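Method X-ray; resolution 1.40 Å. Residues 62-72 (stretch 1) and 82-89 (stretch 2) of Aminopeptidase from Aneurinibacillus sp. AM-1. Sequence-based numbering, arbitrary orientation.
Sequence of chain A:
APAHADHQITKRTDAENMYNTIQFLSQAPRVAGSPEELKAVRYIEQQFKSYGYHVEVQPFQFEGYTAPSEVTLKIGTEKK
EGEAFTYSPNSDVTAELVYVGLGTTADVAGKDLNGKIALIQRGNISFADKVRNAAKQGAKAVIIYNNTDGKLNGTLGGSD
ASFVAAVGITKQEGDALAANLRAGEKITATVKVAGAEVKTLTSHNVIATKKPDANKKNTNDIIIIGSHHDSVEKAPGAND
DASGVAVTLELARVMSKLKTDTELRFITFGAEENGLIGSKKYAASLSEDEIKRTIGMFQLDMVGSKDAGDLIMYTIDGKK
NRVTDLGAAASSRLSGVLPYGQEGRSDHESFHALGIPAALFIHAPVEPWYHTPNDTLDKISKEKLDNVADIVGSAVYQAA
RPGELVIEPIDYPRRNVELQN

Stretch 1 62-72: FEGYTAPSEVT
Stretch 2, residues 82-89: GEAFTYSP

Two tyrosine hydroxyls, each donating to a backbone carbonyl of the other stretch, tie this contact together. Tyr87 OH gives a very short hydrogen bond, 2.5 Å, to Glu63 O, which lies near the plane of the Tyr87 ring; Tyr65 OH donates to Ser88 O at 2.7 Å, again at the ring edge. Tyrosine suits both places because its long, rigid ring carries a donor to a distant carbonyl while offering faces for packing.

Stretch 1 is extended at 62-66, loops through Ala67 to Ser69, and is extended again at 70-72. Stretch 2 runs antiparallel to it: Tyr65 CA lies 6.0 Å from Tyr87 CA, and Val71 CA 6.4 Å from Gly82 CA. A type II turn from Phe85 to Ser88, closed by Ser88 N to Phe85 O at 3.0 Å, places Tyr87 at phi/psi 80/10. Its CA-to-CB bond points away, yet with chi1 m (chi2 105°) the ring end returns to stretch 1.

The CA-to-CB bond of Tyr65 points toward stretch 2 (chi1 t, chi2 65°), and one face of its ring is covered by Thr86 C and Tyr87 N. Tyr65 CB sits over a face of the Tyr87 ring, 4.2 Å from its centroid; the rings meet obliquely at 42°.

Farther out, Ala84, its CA-to-CB bond toward stretch 1, offers a single methyl: Ala84 CB touches both Pro68 CG at 3.6 Å and Val71 CG2 at 3.9 Å (Val71 chi1 t). Val71 CG1 lies 3.3 Å from Gly82 O.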

# COMPACT_ATOMS: atom_id res chain seq x y z
N PHE A 62 7.92 3.81 -3.67
CA PHE A 62 8.47 2.73 -2.85
C PHE A 62 9.80 3.23 -2.39
O PHE A 62 10.36 4.22 -2.91
CB PHE A 62 8.55 1.41 -3.68
CG PHE A 62 9.61 1.43 -4.71
CD1 PHE A 62 10.86 0.88 -4.48
CD2 PHE A 62 9.40 2.10 -5.96
CE1 PHE A 62 11.85 0.93 -5.47
CE2 PHE A 62 10.35 2.17 -6.93
CZ PHE A 62 11.61 1.59 -6.72
N GLU A 63 10.34 2.51 -1.41
CA GLU A 63 11.61 2.92 -0.83
C GLU A 63 12.73 2.21 -1.56
O GLU A 63 12.78 0.98 -1.54
CB GLU A 63 11.60 2.61 0.69
CG GLU A 63 10.62 3.45 1.53
CD GLU A 63 10.80 4.97 1.34
OE1 GLU A 63 9.82 5.67 0.92
OE2 GLU A 63 11.93 5.46 1.62
N GLY A 64 13.61 2.95 -2.22
CA GLY A 64 14.74 2.40 -2.94
C GLY A 64 15.94 2.40 -1.99
O GLY A 64 15.89 2.98 -0.90
N TYR A 65 16.98 1.70 -2.40
CA TYR A 65 18.18 1.61 -1.56
C TYR A 65 19.38 2.00 -2.41
O TYR A 65 19.55 1.47 -3.50
CB TYR A 65 18.34 0.16 -1.10
CG TYR A 65 19.47 -0.11 -0.10
CD1 TYR A 65 19.43 0.43 1.17
CD2 TYR A 65 20.52 -0.96 -0.43
CE1 TYR A 65 20.46 0.14 2.11
CE2 TYR A 65 21.55 -1.26 0.52
CZ TYR A 65 21.50 -0.70 1.75
OH TYR A 65 22.51 -0.98 2.66
N THR A 66 20.21 2.89 -1.89
CA THR A 66 21.54 3.05 -2.46
C THR A 66 22.50 2.22 -1.60
O THR A 66 22.65 2.51 -0.41
CB THR A 66 21.99 4.50 -2.48
OG1 THR A 66 21.06 5.25 -3.26
CG2 THR A 66 23.38 4.63 -3.13
N ALA A 67 23.10 1.22 -2.25
CA ALA A 67 24.17 0.34 -1.72
C ALA A 67 25.35 1.08 -1.14
O ALA A 67 25.78 2.09 -1.70
CB ALA A 67 24.61 -0.69 -2.79
N PRO A 68 25.89 0.59 0.01
CA PRO A 68 26.95 1.30 0.75
C PRO A 68 28.25 1.35 -0.06
O PRO A 68 28.54 0.43 -0.84
CB PRO A 68 27.11 0.47 2.06
CG PRO A 68 26.51 -0.84 1.77
CD PRO A 68 25.43 -0.62 0.73
N SER A 69 28.96 2.45 0.12
CA SER A 69 30.23 2.71 -0.56
C SER A 69 31.40 2.03 0.19
O SER A 69 32.43 1.72 -0.41
CB SER A 69 30.47 4.22 -0.71
OG SER A 69 30.27 4.94 0.50
N GLU A 70 31.21 1.77 1.49
CA GLU A 70 32.19 0.94 2.23
C GLU A 70 31.50 -0.20 2.99
O GLU A 70 30.53 0.04 3.74
CB GLU A 70 33.00 1.79 3.20
CG GLU A 70 34.18 1.05 3.84
CD GLU A 70 34.77 1.78 5.03
OE1 GLU A 70 35.70 1.21 5.64
OE2 GLU A 70 34.33 2.91 5.39
N VAL A 71 32.00 -1.42 2.77
CA VAL A 71 31.61 -2.63 3.51
C VAL A 71 32.89 -3.34 4.02
O VAL A 71 33.50 -4.17 3.32
CB VAL A 71 30.73 -3.58 2.65
CG1 VAL A 71 30.39 -4.87 3.38
CG2 VAL A 71 29.43 -2.86 2.26
N THR A 72 33.26 -2.97 5.25
CA THR A 72 34.43 -3.51 5.95
C THR A 72 34.00 -4.51 7.02
O THR A 72 33.30 -4.15 7.99
CB THR A 72 35.25 -2.37 6.63
OG1 THR A 72 35.66 -1.40 5.64
CG2 THR A 72 36.49 -2.94 7.37
N GLY A 82 32.92 -9.29 2.60
CA GLY A 82 31.55 -9.01 3.02
C GLY A 82 30.62 -8.36 2.00
O GLY A 82 30.99 -7.37 1.37
N GLU A 83 29.41 -8.92 1.87
CA GLU A 83 28.32 -8.35 1.03
C GLU A 83 27.17 -7.80 1.91
O GLU A 83 26.43 -8.61 2.51
CB GLU A 83 27.74 -9.44 0.09
CG GLU A 83 28.74 -10.04 -0.96
CD GLU A 83 29.08 -9.06 -2.09
OE1 GLU A 83 28.27 -8.96 -3.04
OE2 GLU A 83 30.16 -8.40 -2.05
N ALA A 84 27.00 -6.47 1.96
CA ALA A 84 25.81 -5.85 2.61
C ALA A 84 24.50 -6.34 2.01
O ALA A 84 24.32 -6.40 0.77
CB ALA A 84 25.87 -4.33 2.53
N PHE A 85 23.56 -6.67 2.88
CA PHE A 85 22.26 -7.07 2.40
C PHE A 85 21.57 -5.77 1.91
O PHE A 85 21.86 -4.68 2.44
CB PHE A 85 21.42 -7.72 3.52
CG PHE A 85 21.73 -9.18 3.75
CD1 PHE A 85 22.72 -9.55 4.68
CD2 PHE A 85 21.03 -10.20 3.09
CE1 PHE A 85 23.01 -10.91 4.90
CE2 PHE A 85 21.33 -11.56 3.30
CZ PHE A 85 22.32 -11.91 4.22
N THR A 86 20.68 -5.89 0.91
CA THR A 86 19.96 -4.70 0.44
C THR A 86 19.04 -4.24 1.56
O THR A 86 18.39 -5.06 2.17
CB THR A 86 19.12 -5.04 -0.81
OG1 THR A 86 20.00 -5.44 -1.86
CG2 THR A 86 18.35 -3.79 -1.28
N TYR A 87 19.03 -2.93 1.82
CA TYR A 87 18.33 -2.30 2.94
C TYR A 87 19.07 -2.39 4.28
O TYR A 87 18.52 -2.01 5.33
CB TYR A 87 16.88 -2.75 3.09
CG TYR A 87 16.04 -2.36 1.87
CD1 TYR A 87 15.68 -3.32 0.94
CD2 TYR A 87 15.66 -1.04 1.67
CE1 TYR A 87 14.94 -2.97 -0.20
CE2 TYR A 87 14.92 -0.68 0.55
CZ TYR A 87 14.58 -1.63 -0.36
OH TYR A 87 13.85 -1.24 -1.46
N SER A 88 20.31 -2.84 4.21
CA SER A 88 21.11 -2.79 5.45
C SER A 88 21.33 -1.35 5.94
O SER A 88 21.73 -0.50 5.17
CB SER A 88 22.48 -3.49 5.25
OG SER A 88 23.25 -3.36 6.45
N PRO A 89 21.11 -1.10 7.24
CA PRO A 89 21.49 0.12 7.89
C PRO A 89 23.05 0.29 7.83
O PRO A 89 23.76 -0.69 7.54
CB PRO A 89 20.97 -0.09 9.30
CG PRO A 89 19.91 -1.17 9.19
CD PRO A 89 20.41 -2.02 8.14